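Local coordinates for LEOA (Escherichia coli, PDB 4AUR), which probably hydrolyses GTP as a bacterial member of the dynamin family from an enterotoxigenic strain, at residues I319-L324 / K523-F528; L334-L339 / D513-L518. All coordinates share one frame; numbering follows the deposited sequence.

Interaction 1. Residues I319-L324 / K523-F528; sequences IEVKRL and KMFAFF
Helix segments 319-324 and 523-528 cross almost perpendicularly, at 95°, with Val-321 and Phe-525 the closest residues by CA; the axes are 11.2 Å apart at closest approach. The CA atoms of Val-321 and Phe-525 are 8.3 Å from one another, and side chains alone span the gap: no hydrogen bond joins the segments. CG1 of Val-321 makes the closest contacts. Anti to its backbone N (chi1 164°), it points into the crossing and touches SE of Met-524, a selenomethionine, at 3.5 Å. Bends at chi2 and chi3 fold the end of that longer chain back, bringing its CE against the same valine carbon. From Phe-525, CE1 approaches Val-321 CG1 at 3.6 Å, with the methyl placed obliquely to the ring. Beside this, the extended chain of Lys-322 runs across Phe-525 at about a right angle, its CE lying at the ring edge, 4.2 Å from CE2. Apolar packing thus gives way to an exposed lysine. Helix 368-408 packs alongside, with Val-388 on Val-321 and Phe-381 against Leu-324 and Phe-528. Leu-518, at the end of helix 489-518, touches Met-524.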
# COMPACT_ATOMS: atom_id res chain seq x y z
N ILE A 319 14.78 -7.31 -34.02
CA ILE A 319 15.04 -6.26 -35.01
C ILE A 319 16.54 -6.06 -35.19
O ILE A 319 17.01 -5.80 -36.28
CB ILE A 319 14.40 -4.95 -34.58
CG1 ILE A 319 12.94 -4.94 -34.97
CG2 ILE A 319 15.10 -3.73 -35.18
CD1 ILE A 319 12.16 -3.82 -34.32
N GLU A 320 17.29 -6.17 -34.10
CA GLU A 320 18.71 -5.97 -34.17
C GLU A 320 19.42 -7.12 -34.90
O GLU A 320 20.24 -6.89 -35.77
CB GLU A 320 19.29 -5.79 -32.78
CG GLU A 320 20.63 -5.10 -32.84
CD GLU A 320 21.23 -4.84 -31.49
OE1 GLU A 320 20.45 -4.79 -30.50
OE2 GLU A 320 22.48 -4.67 -31.46
N VAL A 321 19.09 -8.35 -34.55
CA VAL A 321 19.66 -9.48 -35.21
C VAL A 321 19.36 -9.45 -36.70
O VAL A 321 20.23 -9.73 -37.51
CB VAL A 321 19.14 -10.77 -34.59
CG1 VAL A 321 19.38 -11.99 -35.48
CG2 VAL A 321 19.79 -10.93 -33.22
N LYS A 322 18.13 -9.11 -37.07
CA LYS A 322 17.82 -9.00 -38.47
C LYS A 322 18.76 -8.01 -39.15
O LYS A 322 19.22 -8.25 -40.26
CB LYS A 322 16.37 -8.59 -38.66
CG LYS A 322 15.40 -9.74 -38.54
CD LYS A 322 14.02 -9.29 -38.10
CE LYS A 322 12.99 -10.34 -38.46
NZ LYS A 322 11.77 -10.32 -37.61
N ARG A 323 19.07 -6.91 -38.48
CA ARG A 323 19.92 -5.89 -39.05
C ARG A 323 21.34 -6.39 -39.23
O ARG A 323 22.00 -6.09 -40.23
CB ARG A 323 19.91 -4.62 -38.20
CG ARG A 323 19.93 -3.36 -39.07
CD ARG A 323 20.22 -2.06 -38.32
NE ARG A 323 19.52 -1.97 -37.04
CZ ARG A 323 20.09 -2.15 -35.85
NH1 ARG A 323 21.40 -2.44 -35.75
NH2 ARG A 323 19.35 -2.05 -34.73
N LEU A 324 21.82 -7.18 -38.27
CA LEU A 324 23.13 -7.81 -38.39
C LEU A 324 23.18 -8.88 -39.48
O LEU A 324 24.17 -9.01 -40.17
CB LEU A 324 23.53 -8.45 -37.08
CG LEU A 324 23.66 -7.47 -35.93
CD1 LEU A 324 23.85 -8.22 -34.63
CD2 LEU A 324 24.80 -6.50 -36.18
N LYS A 523 15.15 -19.86 -39.98
CA LYS A 523 16.41 -20.61 -40.00
C LYS A 523 17.45 -19.74 -39.40
O LYS A 523 18.26 -20.17 -38.59
CB LYS A 523 16.81 -20.95 -41.43
CG LYS A 523 15.83 -21.84 -42.17
CD LYS A 523 16.16 -21.92 -43.66
CE LYS A 523 15.16 -22.81 -44.40
NZ LYS A 523 15.11 -24.17 -43.78
N MSE A 524 17.42 -18.48 -39.79
CA MSE A 524 18.42 -17.55 -39.36
C MSE A 524 18.40 -17.58 -37.87
O MSE A 524 19.36 -17.96 -37.22
CB MSE A 524 18.16 -16.17 -39.96
CG MSE A 524 19.40 -15.32 -39.75
SE MSE A 524 19.13 -14.18 -38.16
CE MSE A 524 19.97 -15.23 -36.77
N PHE A 525 17.26 -17.26 -37.31
CA PHE A 525 17.11 -17.33 -35.85
C PHE A 525 17.48 -18.67 -35.26
O PHE A 525 18.15 -18.69 -34.24
CB PHE A 525 15.74 -16.88 -35.42
CG PHE A 525 15.63 -15.41 -35.36
CD1 PHE A 525 16.33 -14.72 -34.39
CD2 PHE A 525 14.88 -14.71 -36.27
CE1 PHE A 525 16.25 -13.34 -34.32
CE2 PHE A 525 14.80 -13.35 -36.21
CZ PHE A 525 15.49 -12.66 -35.23
N ALA A 526 17.10 -19.77 -35.89
CA ALA A 526 17.34 -21.10 -35.28
C ALA A 526 18.81 -21.48 -35.19
O ALA A 526 19.17 -22.34 -34.41
CB ALA A 526 16.59 -22.19 -36.05
N PHE A 527 19.64 -20.84 -36.00
CA PHE A 527 21.05 -21.16 -36.11
C PHE A 527 21.93 -20.20 -35.31
O PHE A 527 22.89 -20.63 -34.65
CB PHE A 527 21.45 -21.12 -37.59
CG PHE A 527 22.71 -21.87 -37.90
CD1 PHE A 527 22.67 -23.23 -38.16
CD2 PHE A 527 23.94 -21.21 -37.94
CE1 PHE A 527 23.83 -23.94 -38.44
CE2 PHE A 527 25.11 -21.90 -38.22
CZ PHE A 527 25.06 -23.27 -38.48
N PHE A 528 21.62 -18.91 -35.37
CA PHE A 528 22.43 -17.88 -34.74
C PHE A 528 21.89 -17.32 -33.43
O PHE A 528 22.60 -16.57 -32.76
CB PHE A 528 22.62 -16.72 -35.70
CG PHE A 528 23.24 -17.11 -37.02
CD1 PHE A 528 24.62 -17.15 -37.16
CD2 PHE A 528 22.45 -17.45 -38.11
CE1 PHE A 528 25.20 -17.52 -38.35
CE2 PHE A 528 23.03 -17.81 -39.31
CZ PHE A 528 24.41 -17.85 -39.43

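Interaction 2. Residues L334-L339 / D513-L518; sequences LMEKQL and DIYDVL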
# COMPACT_ATOMS: atom_id res chain seq x y z
N LEU A 334 29.56 -8.81 -51.31
CA LEU A 334 30.74 -8.15 -51.85
C LEU A 334 31.90 -9.11 -52.04
O LEU A 334 32.57 -9.12 -53.06
CB LEU A 334 31.18 -7.00 -50.95
CG LEU A 334 30.40 -5.72 -51.18
CD1 LEU A 334 30.57 -4.79 -49.98
CD2 LEU A 334 30.85 -5.03 -52.47
N MSE A 335 32.15 -9.93 -51.04
CA MSE A 335 33.29 -10.80 -51.07
C MSE A 335 33.22 -11.65 -52.28
O MSE A 335 34.20 -11.81 -52.95
CB MSE A 335 33.28 -11.64 -49.82
CG MSE A 335 34.69 -12.07 -49.47
SE MSE A 335 34.49 -13.26 -47.94
CE MSE A 335 34.15 -11.84 -46.60
N GLU A 336 32.03 -12.16 -52.57
CA GLU A 336 31.79 -13.04 -53.72
C GLU A 336 31.82 -12.29 -55.02
O GLU A 336 32.33 -12.80 -55.99
CB GLU A 336 30.46 -13.78 -53.56
CG GLU A 336 30.25 -14.98 -54.49
CD GLU A 336 28.84 -15.56 -54.43
OE1 GLU A 336 27.94 -14.96 -53.82
OE2 GLU A 336 28.62 -16.65 -55.00
N LYS A 337 31.26 -11.09 -55.07
CA LYS A 337 31.30 -10.29 -56.30
C LYS A 337 32.76 -9.95 -56.63
O LYS A 337 33.17 -9.97 -57.81
CB LYS A 337 30.45 -9.01 -56.17
CG LYS A 337 30.80 -7.92 -57.18
CD LYS A 337 30.15 -6.56 -56.87
CE LYS A 337 30.87 -5.40 -57.59
NZ LYS A 337 30.17 -4.08 -57.47
N GLN A 338 33.53 -9.64 -55.58
CA GLN A 338 34.91 -9.23 -55.71
C GLN A 338 35.74 -10.35 -56.30
O GLN A 338 36.37 -10.16 -57.34
CB GLN A 338 35.46 -8.77 -54.35
CG GLN A 338 36.98 -8.66 -54.26
CD GLN A 338 37.59 -7.70 -55.28
OE1 GLN A 338 38.53 -8.06 -55.99
NE2 GLN A 338 37.05 -6.47 -55.34
N LEU A 339 35.74 -11.51 -55.65
CA LEU A 339 36.39 -12.72 -56.17
C LEU A 339 35.97 -13.07 -57.61
O LEU A 339 36.80 -13.47 -58.43
CB LEU A 339 36.12 -13.92 -55.27
CG LEU A 339 36.86 -14.02 -53.93
CD1 LEU A 339 36.30 -15.14 -53.11
CD2 LEU A 339 38.35 -14.24 -54.11
N ASP A 513 25.24 -21.83 -49.59
CA ASP A 513 24.71 -22.53 -48.44
C ASP A 513 24.22 -21.52 -47.41
O ASP A 513 23.05 -21.51 -47.03
CB ASP A 513 25.79 -23.45 -47.86
CG ASP A 513 26.37 -24.42 -48.90
OD1 ASP A 513 25.88 -24.44 -50.06
OD2 ASP A 513 27.31 -25.18 -48.55
N ILE A 514 25.12 -20.65 -47.00
CA ILE A 514 24.84 -19.67 -45.97
C ILE A 514 23.84 -18.60 -46.39
O ILE A 514 23.19 -18.02 -45.55
CB ILE A 514 26.12 -18.99 -45.51
CG1 ILE A 514 25.85 -18.13 -44.30
CG2 ILE A 514 26.66 -18.08 -46.59
CD1 ILE A 514 27.14 -17.62 -43.73
N TYR A 515 23.71 -18.30 -47.67
CA TYR A 515 22.68 -17.37 -48.07
C TYR A 515 21.30 -17.99 -47.85
O TYR A 515 20.36 -17.27 -47.52
CB TYR A 515 22.82 -16.96 -49.53
CG TYR A 515 24.03 -16.12 -49.93
CD1 TYR A 515 24.74 -15.33 -49.01
CD2 TYR A 515 24.45 -16.09 -51.26
CE1 TYR A 515 25.81 -14.56 -49.42
CE2 TYR A 515 25.52 -15.32 -51.67
CZ TYR A 515 26.20 -14.56 -50.75
OH TYR A 515 27.26 -13.80 -51.19
N ASP A 516 21.18 -19.30 -48.02
CA ASP A 516 19.91 -20.01 -47.83
C ASP A 516 19.45 -19.94 -46.38
O ASP A 516 18.25 -20.00 -46.09
CB ASP A 516 20.02 -21.50 -48.21
CG ASP A 516 20.28 -21.73 -49.71
OD1 ASP A 516 19.69 -21.00 -50.54
OD2 ASP A 516 21.06 -22.64 -50.06
N VAL A 517 20.40 -19.83 -45.46
CA VAL A 517 20.12 -19.75 -44.04
C VAL A 517 19.69 -18.36 -43.65
O VAL A 517 18.78 -18.19 -42.84
CB VAL A 517 21.35 -20.14 -43.24
CG1 VAL A 517 21.09 -20.05 -41.75
CG2 VAL A 517 21.76 -21.55 -43.62
N LEU A 518 20.34 -17.36 -44.23
CA LEU A 518 20.06 -15.97 -43.93
C LEU A 518 18.84 -15.49 -44.66
O LEU A 518 18.31 -14.45 -44.34
CB LEU A 518 21.24 -15.09 -44.35
CG LEU A 518 22.58 -15.26 -43.64
CD1 LEU A 518 23.57 -14.25 -44.19
CD2 LEU A 518 22.49 -15.13 -42.14
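Within the dynamin-like helical domain, the long helices 275-343 and 489-518 meet at segments 334-339 and 513-518, where one polar pair, Glu-336 and Tyr-515, makes the contact, a worked example of how widely spaced helices can be joined by long side chains. The segments run in roughly opposite directions, and even their nearest CA atoms, those of Glu-336 and Tyr-515, stand 11.6 Å apart. The glutamate covers its part of that gap with a chain that leaves CA with CG anti to the backbone N (chi1 -165°) and stays extended to the carboxylate. From the other side the tyrosine reaches out with its ring, and its hydroxyl OH donates a hydrogen bond to OE1 of Glu-336 at 3.0 Å. The donor meets the oxygen on its anti side, 30° out of the carboxylate plane. Carboxylate and ring planes are turned 48° against each other, so the two groups do not stack. OE1 instead lies at the ring edge, near the ring plane, 3.3 Å from CE2 of Tyr-515.

Both partners also pack on neighbours. Phe-329, on the same long helix as Glu-336, packs edge-to-face with the tyrosine ring; a weak second bond from the hydroxyl to the backbone oxygen of Leu-332 would have to share, or alternate for, the same proton. Glu-336 in turn rests on Lys-508 and Phe-511 of the tyrosine's helix. Neither bridging residue is fully buried, and the contact lies near the surface, about 59 Å from the centre of the chain. It is a tyrosine-to-glutamate hydrogen bond between roughly antiparallel helix segments, at home in the elongated helical bundle that dynamin-like proteins carry beside their GTPase fold.

After two N-terminal helices and the sheet-bearing GTPase region, the chain enters helix 275-343, which supplies 319-324 to interaction 1 and, farther along, 334-339 to interaction 2. It continues through helix 368-408 and later returns along helix 489-518, whose last residues close the inner loop at interaction 2. The next short helix, 521-528, closes the outer loop at interaction 1. Interaction 2 is therefore nested inside interaction 1, as expected of a chain that doubles back on itself. Their centres are 16 Å apart, and Val-517 packs on Met-524 and Phe-528 where helices 489-518 and 521-528 adjoin. Together they tie the returning helix 489-518 and the crossing helix 521-528 to one long helix.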